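PDB 1Y7R: hypothetical protein SA2161, which is of unknown function but, as a member of the GNAT family, probably transfers an acetyl group from acetyl-CoA to an unidentified acceptor. Local coordinates for residues V2-D7 against V42-K47; A38-T43 against G54-D59; K47-G52 against A70-Y75; F64-I69 against V100-I105. The protein carries 4 engineered substitutions. All coordinates share one frame; numbering follows the deposited sequence. Where two conformers were deposited one is given.

Contact 1. Residues V2-D7 against V42-K47; sequences VKVTYD and VTLYDK
The carbonyl oxygen Thr5 O is gripped from strand 40-46 by Thr43 N at 2.9 Å, while Thr43 OG1 lies 3.3 Å from the same Thr5 O, a weak hydrogen bond at most. Thr43 OG1 sits between its backbone N and carbonyl carbon (chi1 41°), which also brings it 3.2 Å from the methyl Thr5 CG2. A water joins this hydroxyl to Tyr45 OH, 2.6 Å from the water, and donates a weak bond to Asp7 O. Thr5 N returns a bond to Thr43 O, and Lys3 and Tyr45 form a second reciprocal pair two residues along, beyond the non-hydrogen-bonded pair Val4-Leu44. The Lys3 chain bends at chi3 (-94°), which places CE 4.0 Å from Tyr45 CB, and again at chi4, which places NZ for a hydrogen bond to Lys47 O at 2.8 Å, 53° above the carbonyl plane. The opposite face, that of Val4 and Leu44, is apolar. Val4 and Leu44 point the same way side by side, with Val4 CG2 3.7 Å from Leu44 CD2, and Val2 CG1 presses on Leu44 CB at 3.4 Å. Helix 80-95 packs on this face, where Tyr6 OH is hydrogen-bonded to His87. Strand 3-5 thus forms an outer edge of the sheet within the chain, antiparallel to a partner reached only after two helices, as the first strand does in the GNAT fold.

Contact 2. Residues A38-T43 against G54-D59; sequences ALFTVT and GRVIGD
Arg55 runs alongside Thr41, its non-hydrogen-bonded partner, on one face of the sheet. Its CB lies 4.0 Å from Phe40 O, and CG rests against the methyl Thr41 CG2 at 3.9 Å. The chain then bends (chi3 68°), bringing NE to a water at 2.7 Å; this water accepts from NE in the guanidinium plane and also bonds to Thr41 OG1. At the tip, NH2 lies 3.7 Å from Ala38 CB and forms a salt bridge with Asp59 of the second subunit, while NH1 pairs with Asp68 of its own chain, so the buried charge is met from both subunits. The two strands are arms of a beta hairpin, 40-46 and 49-58, with a classic beta bulge at its open end: Leu39 and Phe40 both face Val56. Val56 O receives weak bonds from Leu39 N, short at 2.7 Å but bent to 130°, and from Phe40 N at 3.5 Å. Next to the bulge, Val56 N bonds to Phe40 O, and Val42 and Gly54 exchange two bonds. Leu39 leans over the other strand's end, its CD1 3.5 Å from Gly58 N. On the opposite face, the Phe40 ring approaches Val56 CG2 obliquely and stacks on Tyr91 of helix 80-95.

Contact 3. Residues K47-G52 against A70-Y75; sequences KDRLIG and AVLKSY. Engineered in segment 70-75: Leu72 (natural residue Ser).
At the open end of the beta hairpin of strands 49-58 and 63-71, Ile51 and Gly52 meet the residues that carry the chain out of the sheet toward helix 80-95. One backbone bond closes the ladder, Leu72 N to Ile51 O at 2.9 Å. Ile51 and Gly52, both facing Leu44, also form a classic beta bulge. Past the ladder the chain turns through a short 3-10 segment, and the Tyr75 ring covers Ile51: CG2 stands over the face, 3.7 Å from the ring centroid and 17° off the normal, in a CH-pi contact. Leu72, an engineered residue, meets Arg49 tip to tip, its CD1 3.4 Å above the centre of the guanidinium. In Arg49, CG is anti to the backbone N (chi1 -176°) and the chain stays extended from CG to NE, carrying the guanidinium to Leu72. The guanidinium plane stands 81° from the Tyr75 ring, and a water lying in both planes bridges Arg49 NH1 and Tyr75 OH, 2.8 Å from each; Tyr75 OH also bonds to Asp46. A phosphate ion, probably from the crystallisation liquor, lies about 3 Å from the Val71 side chain, a position consistent with the start of the pyrophosphate-binding loop after the fourth GNAT strand.

Contact 4. Residues F64-I69 against V100-I105; sequences FQIVDI and VYVSLI. Engineered in segment 100-105: Val100 (natural residue Ala).
Strands 64-69 and 101-105 run parallel at 29° to each other, Phe64 using both its N-H and its C=O: its N donates to Tyr101 O at 2.9 Å and its O accepts from Ser103 N at 3.0 Å, before Ile66 N bonds to Ser103 O at 3.1 Å. There the direct ladder stops. A water takes over, donating to Ile66 O at 2.7 Å and accepting from Ile105 N. On the face turned to helix 80-95, the Phe64 ring meets the engineered Val100 at its edge, with CG1 in the ring plane 3.5 Å from CE2. Ile66 crosses Val102 obliquely, its CD1 3.9 Å from Val102 CG1. On the face of Gln65 and Ser103 the contact is polar. Ser103 OG, set between its backbone N and carbonyl carbon (chi1 81°), donates to one water at 2.7 Å and accepts from a second at 2.6 Å. The first water passes its own bond on to Phe64 O; the second accepts from NE2 of Gln65, whose side chain is extended, with CG anti to the backbone N (chi1 -161°). Ser103 OG also bonds to Gln65 of the second subunit, where strand 101-107 pairs antiparallel with a strand of that chain, carrying the sheet across the interface. The parallel pair belongs to a beta-alpha-beta crossover through helix 80-95, and its opening at Ile66 and Ile105, bridged by a water, is consistent with the splay between the fourth and fifth strands that in GNAT enzymes receives acetyl-CoA.

Overall arrangement
The four contacts stitch one sheet together in strand order 3-5, 40-46, 49-58, 63-71, 101-107. Contacts 1 and 2 share Val42 and Thr43 on strand 40-46. Contact 3 lies about 9 Å from contact 1, centre to centre, and the two are linked by a probable hydrogen bond from Ile51 N to Leu44 O at 2.8 Å. Contacts 2 and 4, also about 9 Å apart between centres, are joined by another from Gln65 N to Ile57 O at 2.9 Å, and both touch the second subunit. Contacts 3 and 4 lie about 21 Å apart between centres on strand 63-71; the presumed acetyl-CoA site would run from the opening in contact 4 to the phosphate by contact 3.

Contact 1. Residues V2-D7 against V42-K47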
# COMPACT_ATOMS: atom_id res chain seq x y z
N VAL A 2 -28.72 4.51 -1.37
CA VAL A 2 -27.82 3.45 -1.74
C VAL A 2 -27.72 2.45 -0.59
O VAL A 2 -27.93 2.79 0.58
CB VAL A 2 -26.47 4.05 -2.15
CG1 VAL A 2 -25.40 3.02 -2.10
CG2 VAL A 2 -26.56 4.69 -3.56
N LYS A 3 -27.43 1.20 -0.93
CA LYS A 3 -27.23 0.11 0.02
C LYS A 3 -25.72 -0.01 0.22
O LYS A 3 -24.99 -0.03 -0.75
CB LYS A 3 -27.65 -1.21 -0.63
CG LYS A 3 -29.13 -1.44 -0.92
CD LYS A 3 -29.28 -2.91 -1.36
CE LYS A 3 -29.23 -3.10 -2.86
NZ LYS A 3 -30.59 -3.36 -3.46
N VAL A 4 -25.25 -0.13 1.47
CA VAL A 4 -23.82 -0.25 1.75
C VAL A 4 -23.55 -1.67 2.18
O VAL A 4 -24.19 -2.20 3.10
CB VAL A 4 -23.38 0.64 2.91
CG1 VAL A 4 -21.88 0.51 3.14
CG2 VAL A 4 -23.73 2.10 2.61
N THR A 5 -22.50 -2.25 1.61
CA THR A 5 -22.18 -3.62 1.83
C THR A 5 -20.66 -3.74 2.03
O THR A 5 -19.93 -2.97 1.44
CB THR A 5 -22.66 -4.34 0.56
OG1 THR A 5 -24.04 -4.70 0.66
CG2 THR A 5 -21.84 -5.42 0.19
N TYR A 6 -20.21 -4.66 2.88
CA TYR A 6 -18.75 -5.00 2.93
C TYR A 6 -18.43 -6.33 2.23
O TYR A 6 -17.40 -6.98 2.55
CB TYR A 6 -18.22 -5.04 4.38
CG TYR A 6 -18.40 -3.75 5.18
CD1 TYR A 6 -18.58 -2.50 4.55
CD2 TYR A 6 -18.42 -3.79 6.58
CE1 TYR A 6 -18.75 -1.33 5.30
CE2 TYR A 6 -18.58 -2.60 7.34
CZ TYR A 6 -18.73 -1.39 6.69
OH TYR A 6 -18.90 -0.26 7.45
N ASP A 7 -19.30 -6.75 1.30
CA ASP A 7 -19.16 -8.06 0.60
C ASP A 7 -18.05 -7.99 -0.43
O ASP A 7 -17.74 -6.92 -0.92
CB ASP A 7 -20.41 -8.45 -0.21
CG ASP A 7 -21.69 -8.53 0.59
OD1 ASP A 7 -22.75 -8.64 -0.11
OD2 ASP A 7 -21.70 -8.49 1.84
N VAL A 42 -15.55 -1.92 0.81
CA VAL A 42 -16.92 -1.35 0.90
C VAL A 42 -17.45 -1.16 -0.50
O VAL A 42 -16.73 -0.72 -1.40
CB VAL A 42 -16.94 0.13 1.54
CG1 VAL A 42 -15.92 1.11 0.94
CG2 VAL A 42 -18.39 0.73 1.57
N THR A 43 -18.72 -1.50 -0.69
CA THR A 43 -19.40 -1.36 -1.98
C THR A 43 -20.75 -0.68 -1.76
O THR A 43 -21.41 -0.89 -0.72
CB THR A 43 -19.60 -2.72 -2.71
OG1 THR A 43 -19.98 -3.73 -1.76
CG2 THR A 43 -18.26 -3.14 -3.43
N LEU A 44 -21.11 0.17 -2.71
CA LEU A 44 -22.37 0.92 -2.70
C LEU A 44 -23.19 0.51 -3.90
O LEU A 44 -22.69 0.47 -5.03
CB LEU A 44 -22.09 2.41 -2.82
CG LEU A 44 -21.16 3.02 -1.77
CD1 LEU A 44 -21.02 4.51 -2.09
CD2 LEU A 44 -21.62 2.87 -0.36
N TYR A 45 -24.46 0.26 -3.66
CA TYR A 45 -25.36 -0.17 -4.72
C TYR A 45 -26.59 0.75 -4.79
O TYR A 45 -27.16 1.12 -3.74
CB TYR A 45 -25.85 -1.60 -4.49
CG TYR A 45 -24.81 -2.67 -4.62
CD1 TYR A 45 -24.56 -3.27 -5.86
CD2 TYR A 45 -24.12 -3.14 -3.51
CE1 TYR A 45 -23.63 -4.28 -6.00
CE2 TYR A 45 -23.17 -4.17 -3.64
CZ TYR A 45 -22.94 -4.73 -4.88
OH TYR A 45 -21.98 -5.74 -5.01
N ASP A 46 -26.97 1.12 -6.02
CA ASP A 46 -28.17 1.88 -6.27
C ASP A 46 -29.10 0.85 -6.89
O ASP A 46 -28.86 0.43 -8.04
CB ASP A 46 -27.92 3.04 -7.27
CG ASP A 46 -29.18 3.84 -7.56
OD1 ASP A 46 -30.24 3.48 -7.04
OD2 ASP A 46 -29.13 4.86 -8.32
N LYS A 47 -30.11 0.44 -6.12
CA LYS A 47 -30.98 -0.70 -6.45
C LYS A 47 -30.06 -1.91 -6.70
O LYS A 47 -29.34 -2.30 -5.78
CB LYS A 47 -31.95 -0.34 -7.60
CG LYS A 47 -32.94 0.74 -7.14
CD LYS A 47 -33.92 1.12 -8.25
CE LYS A 47 -33.99 2.65 -8.39
NZ LYS A 47 -35.02 3.09 -9.37
O HOH W 1 -20.23 -6.09 -3.10

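Contact 2. Residues A38-T43 against G54-D59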
# COMPACT_ATOMS: atom_id res chain seq x y z
N ALA A 38 -8.22 -8.26 0.04
CA ALA A 38 -8.15 -6.94 0.70
C ALA A 38 -8.50 -7.15 2.17
O ALA A 38 -9.31 -8.03 2.50
CB ALA A 38 -9.13 -6.00 0.06
N LEU A 39 -7.94 -6.33 3.06
CA LEU A 39 -8.35 -6.39 4.47
C LEU A 39 -9.82 -5.96 4.64
O LEU A 39 -10.53 -6.48 5.52
CB LEU A 39 -7.48 -5.49 5.31
CG LEU A 39 -6.05 -5.96 5.48
CD1 LEU A 39 -5.24 -4.88 6.22
CD2 LEU A 39 -5.99 -7.32 6.19
N PHE A 40 -10.26 -5.02 3.81
CA PHE A 40 -11.59 -4.45 3.94
C PHE A 40 -12.03 -3.93 2.58
O PHE A 40 -11.24 -3.34 1.84
CB PHE A 40 -11.53 -3.30 4.95
CG PHE A 40 -12.81 -2.52 5.09
CD1 PHE A 40 -13.84 -2.99 5.91
CD2 PHE A 40 -12.97 -1.30 4.41
CE1 PHE A 40 -15.04 -2.25 6.07
CE2 PHE A 40 -14.17 -0.56 4.56
CZ PHE A 40 -15.20 -1.05 5.41
N THR A 41 -13.31 -4.15 2.26
CA THR A 41 -13.90 -3.67 1.01
C THR A 41 -15.27 -3.12 1.30
O THR A 41 -16.06 -3.78 1.97
CB THR A 41 -14.06 -4.82 -0.04
OG1 THR A 41 -12.78 -5.45 -0.28
CG2 THR A 41 -14.55 -4.27 -1.37
N VAL A 42 -15.55 -1.92 0.81
CA VAL A 42 -16.92 -1.35 0.90
C VAL A 42 -17.45 -1.16 -0.50
O VAL A 42 -16.73 -0.72 -1.40
CB VAL A 42 -16.94 0.13 1.54
CG1 VAL A 42 -15.92 1.11 0.94
CG2 VAL A 42 -18.39 0.73 1.57
N THR A 43 -18.72 -1.50 -0.69
CA THR A 43 -19.40 -1.36 -1.98
C THR A 43 -20.75 -0.68 -1.76
O THR A 43 -21.41 -0.89 -0.72
CB THR A 43 -19.60 -2.72 -2.71
OG1 THR A 43 -19.98 -3.73 -1.76
CG2 THR A 43 -18.26 -3.14 -3.43
N GLY A 54 -14.46 0.99 -2.41
CA GLY A 54 -13.10 1.31 -1.93
C GLY A 54 -12.52 0.09 -1.24
O GLY A 54 -13.27 -0.77 -0.73
N ARG A 55 -11.19 -0.03 -1.23
CA ARG A 55 -10.55 -1.21 -0.66
C ARG A 55 -9.36 -0.77 0.20
O ARG A 55 -8.84 0.34 0.02
CB ARG A 55 -10.10 -2.19 -1.77
CG ARG A 55 -11.24 -2.61 -2.70
CD ARG A 55 -10.80 -3.38 -3.92
NE ARG A 55 -10.27 -4.72 -3.58
CZ ARG A 55 -9.10 -5.22 -3.97
NH1 ARG A 55 -8.26 -4.53 -4.75
NH2 ARG A 55 -8.80 -6.46 -3.59
N VAL A 56 -8.99 -1.62 1.15
CA VAL A 56 -7.82 -1.40 2.01
C VAL A 56 -6.93 -2.67 2.00
O VAL A 56 -7.41 -3.80 2.18
CB VAL A 56 -8.24 -1.07 3.45
CG1 VAL A 56 -7.00 -0.93 4.38
CG2 VAL A 56 -9.12 0.18 3.49
N ILE A 57 -5.63 -2.45 1.80
CA ILE A 57 -4.60 -3.45 1.99
C ILE A 57 -3.73 -3.00 3.18
O ILE A 57 -3.75 -1.82 3.57
CB ILE A 57 -3.74 -3.69 0.72
CG1 ILE A 57 -3.11 -2.38 0.20
CG2 ILE A 57 -4.59 -4.38 -0.38
CD1 ILE A 57 -1.92 -2.58 -0.74
N GLY A 58 -2.96 -3.91 3.75
CA GLY A 58 -2.13 -3.50 4.89
C GLY A 58 -1.61 -4.68 5.67
O GLY A 58 -1.79 -5.84 5.26
N ASP A 59 -0.96 -4.40 6.81
CA ASP A 59 -0.47 -5.47 7.68
C ASP A 59 -1.20 -5.54 9.04
O ASP A 59 -0.82 -6.30 9.93
CB ASP A 59 1.07 -5.34 7.85
CG ASP A 59 1.48 -4.18 8.77
OD1 ASP A 59 0.65 -3.33 9.15
OD2 ASP A 59 2.67 -4.14 9.10
O HOH W 2 -11.89 -6.63 -2.45

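Contact 3. Residues K47-G52 against A70-Y75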
# COMPACT_ATOMS: atom_id res chain seq x y z
N LYS A 47 -30.11 0.44 -6.12
CA LYS A 47 -30.98 -0.70 -6.45
C LYS A 47 -30.06 -1.91 -6.70
O LYS A 47 -29.34 -2.30 -5.78
CB LYS A 47 -31.95 -0.34 -7.60
CG LYS A 47 -32.94 0.74 -7.14
CD LYS A 47 -33.92 1.12 -8.25
CE LYS A 47 -33.99 2.65 -8.39
NZ LYS A 47 -35.02 3.09 -9.37
N ASP A 48 -30.02 -2.45 -7.91
CA ASP A 48 -29.15 -3.61 -8.16
C ASP A 48 -27.88 -3.27 -8.95
O ASP A 48 -27.23 -4.18 -9.48
CB ASP A 48 -29.92 -4.75 -8.83
CG ASP A 48 -31.00 -5.32 -7.93
OD1 ASP A 48 -31.06 -4.96 -6.73
OD2 ASP A 48 -31.80 -6.13 -8.47
N ARG A 49 -27.50 -2.00 -8.97
CA ARG A 49 -26.30 -1.61 -9.71
C ARG A 49 -25.20 -1.17 -8.76
O ARG A 49 -25.44 -0.33 -7.87
CB ARG A 49 -26.58 -0.45 -10.65
CG ARG A 49 -25.39 -0.05 -11.51
CD ARG A 49 -25.71 1.16 -12.36
NE ARG A 49 -24.65 1.38 -13.35
CZ ARG A 49 -24.53 2.47 -14.09
NH1 ARG A 49 -25.38 3.48 -13.95
NH2 ARG A 49 -23.52 2.55 -14.94
N LEU A 50 -23.99 -1.69 -8.98
CA LEU A 50 -22.83 -1.25 -8.19
C LEU A 50 -22.45 0.15 -8.69
O LEU A 50 -22.16 0.31 -9.88
CB LEU A 50 -21.63 -2.18 -8.38
CG LEU A 50 -20.37 -1.83 -7.57
CD1 LEU A 50 -20.56 -2.00 -6.09
CD2 LEU A 50 -19.17 -2.68 -8.01
N ILE A 51 -22.39 1.13 -7.78
CA ILE A 51 -22.01 2.47 -8.18
C ILE A 51 -20.67 2.99 -7.58
O ILE A 51 -20.13 4.00 -8.03
CB ILE A 51 -23.17 3.46 -8.00
CG1 ILE A 51 -23.45 3.76 -6.52
CG2 ILE A 51 -24.42 2.91 -8.73
CD1 ILE A 51 -22.50 4.76 -5.92
N GLY A 52 -20.16 2.28 -6.57
CA GLY A 52 -18.95 2.74 -5.90
C GLY A 52 -18.32 1.68 -5.03
O GLY A 52 -18.98 0.73 -4.60
N ALA A 70 -13.35 4.00 -6.34
CA ALA A 70 -13.93 4.08 -7.67
C ALA A 70 -15.39 4.40 -7.53
O ALA A 70 -16.13 3.63 -6.90
CB ALA A 70 -13.78 2.75 -8.38
N VAL A 71 -15.83 5.50 -8.13
CA VAL A 71 -17.25 5.86 -8.14
C VAL A 71 -17.61 6.08 -9.62
O VAL A 71 -16.88 6.77 -10.32
CB VAL A 71 -17.51 7.16 -7.30
CG1 VAL A 71 -18.92 7.72 -7.53
CG2 VAL A 71 -17.16 6.94 -5.78
N LEU A 72 -18.71 5.50 -10.10
CA LEU A 72 -19.16 5.76 -11.48
C LEU A 72 -19.10 7.23 -11.84
O LEU A 72 -19.52 8.10 -11.05
CB LEU A 72 -20.59 5.28 -11.69
CG LEU A 72 -20.79 3.78 -11.60
CD1 LEU A 72 -22.29 3.51 -11.71
CD2 LEU A 72 -20.03 3.11 -12.75
N LYS A 73 -18.59 7.51 -13.04
CA LYS A 73 -18.53 8.90 -13.50
C LYS A 73 -19.91 9.57 -13.34
O LYS A 73 -20.00 10.69 -12.84
CB LYS A 73 -18.08 8.93 -14.95
CG LYS A 73 -16.87 9.82 -15.23
CD LYS A 73 -15.72 9.70 -14.23
CE LYS A 73 -14.71 10.88 -14.43
NZ LYS A 73 -13.77 11.12 -13.26
N SER A 74 -20.98 8.85 -13.68
CA SER A 74 -22.33 9.41 -13.64
C SER A 74 -22.83 9.67 -12.21
O SER A 74 -23.79 10.43 -12.02
CB SER A 74 -23.33 8.53 -14.41
OG SER A 74 -23.38 7.24 -13.84
N TYR A 75 -22.18 9.06 -11.21
CA TYR A 75 -22.50 9.27 -9.79
C TYR A 75 -21.49 10.14 -9.04
O TYR A 75 -21.63 10.35 -7.81
CB TYR A 75 -22.58 7.91 -9.10
CG TYR A 75 -23.87 7.16 -9.37
CD1 TYR A 75 -24.08 6.50 -10.59
CD2 TYR A 75 -24.88 7.11 -8.41
CE1 TYR A 75 -25.25 5.83 -10.84
CE2 TYR A 75 -26.07 6.43 -8.65
CZ TYR A 75 -26.26 5.80 -9.88
OH TYR A 75 -27.43 5.10 -10.12
O HOH W 3 -27.85 3.94 -12.61

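Contact 4. Residues F64-I69 against V100-I105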
# COMPACT_ATOMS: atom_id res chain seq x y z
N PHE A 64 -1.16 0.74 6.29
CA PHE A 64 -2.27 0.43 5.36
C PHE A 64 -2.16 1.31 4.10
O PHE A 64 -1.61 2.41 4.14
CB PHE A 64 -3.62 0.70 6.04
CG PHE A 64 -3.85 -0.10 7.30
CD1 PHE A 64 -4.56 -1.28 7.24
CD2 PHE A 64 -3.35 0.36 8.53
CE1 PHE A 64 -4.79 -2.05 8.42
CE2 PHE A 64 -3.57 -0.37 9.71
CZ PHE A 64 -4.27 -1.60 9.65
N GLN A 65 -2.73 0.81 3.00
CA GLN A 65 -2.90 1.62 1.81
C GLN A 65 -4.35 1.51 1.38
O GLN A 65 -4.89 0.40 1.29
CB GLN A 65 -2.00 1.14 0.66
CG GLN A 65 -1.83 2.23 -0.41
CD GLN A 65 -1.13 1.76 -1.67
OE1 GLN A 65 -1.07 0.57 -1.97
NE2 GLN A 65 -0.66 2.71 -2.44
N ILE A 66 -4.96 2.65 1.12
CA ILE A 66 -6.31 2.73 0.57
C ILE A 66 -6.16 2.73 -0.94
O ILE A 66 -5.35 3.51 -1.49
CB ILE A 66 -7.01 4.01 1.05
CG1 ILE A 66 -7.12 3.98 2.57
CG2 ILE A 66 -8.38 4.18 0.38
CD1 ILE A 66 -7.57 5.27 3.18
N VAL A 67 -6.92 1.85 -1.59
CA VAL A 67 -6.78 1.61 -3.03
C VAL A 67 -8.16 1.46 -3.66
O VAL A 67 -9.12 1.22 -2.95
CB VAL A 67 -5.91 0.34 -3.35
CG1 VAL A 67 -4.47 0.50 -2.83
CG2 VAL A 67 -6.57 -0.99 -2.83
N ASP A 68 -8.25 1.61 -4.99
CA ASP A 68 -9.49 1.31 -5.72
C ASP A 68 -10.68 2.13 -5.26
O ASP A 68 -11.80 1.61 -5.16
CB ASP A 68 -9.82 -0.19 -5.62
CG ASP A 68 -8.97 -1.02 -6.54
OD1 ASP A 68 -8.61 -0.51 -7.62
OD2 ASP A 68 -8.64 -2.16 -6.21
N ILE A 69 -10.46 3.42 -4.98
CA ILE A 69 -11.60 4.31 -4.69
C ILE A 69 -12.24 4.66 -6.03
O ILE A 69 -11.72 5.51 -6.78
CB ILE A 69 -11.16 5.58 -3.93
CG1 ILE A 69 -10.43 5.16 -2.65
CG2 ILE A 69 -12.39 6.49 -3.59
CD1 ILE A 69 -11.26 4.43 -1.67
N VAL A 100 0.51 4.06 13.54
CA VAL A 100 0.03 3.46 12.29
C VAL A 100 0.06 4.51 11.19
O VAL A 100 -0.37 5.63 11.40
CB VAL A 100 -1.41 2.92 12.45
CG1 VAL A 100 -1.99 2.43 11.11
CG2 VAL A 100 -1.42 1.80 13.44
N TYR A 101 0.53 4.10 10.01
CA TYR A 101 0.64 4.96 8.83
C TYR A 101 -0.37 4.51 7.79
O TYR A 101 -0.48 3.30 7.51
CB TYR A 101 2.02 4.76 8.25
CG TYR A 101 2.35 5.58 7.03
CD1 TYR A 101 2.84 6.88 7.14
CD2 TYR A 101 2.25 5.01 5.75
CE1 TYR A 101 3.20 7.62 6.01
CE2 TYR A 101 2.59 5.73 4.61
CZ TYR A 101 3.06 7.04 4.75
OH TYR A 101 3.42 7.76 3.64
N VAL A 102 -1.10 5.46 7.20
CA VAL A 102 -1.99 5.06 6.10
C VAL A 102 -1.69 5.97 4.92
O VAL A 102 -1.52 7.19 5.09
CB VAL A 102 -3.47 5.25 6.49
CG1 VAL A 102 -4.40 4.77 5.34
CG2 VAL A 102 -3.81 4.53 7.83
N SER A 103 -1.57 5.40 3.74
CA SER A 103 -1.28 6.24 2.58
C SER A 103 -2.17 5.90 1.40
O SER A 103 -2.82 4.84 1.37
CB SER A 103 0.21 6.15 2.17
OG SER A 103 0.50 4.98 1.39
N LEU A 104 -2.15 6.79 0.42
CA LEU A 104 -2.83 6.54 -0.85
C LEU A 104 -2.17 7.33 -1.96
O LEU A 104 -1.32 8.19 -1.68
CB LEU A 104 -4.31 6.88 -0.74
CG LEU A 104 -4.68 8.27 -0.23
CD1 LEU A 104 -4.69 9.26 -1.38
CD2 LEU A 104 -6.04 8.20 0.42
N ILE A 105 -2.55 7.03 -3.20
CA ILE A 105 -2.05 7.77 -4.37
C ILE A 105 -3.23 8.50 -4.99
O ILE A 105 -4.25 7.89 -5.32
CB ILE A 105 -1.40 6.81 -5.41
CG1 ILE A 105 -0.21 6.03 -4.80
CG2 ILE A 105 -1.04 7.54 -6.70
CD1 ILE A 105 0.87 6.90 -4.24
O HOH W 4 0.98 2.86 2.95
O HOH W 5 0.38 5.19 -1.24
O HOH W 6 -4.11 4.62 -3.58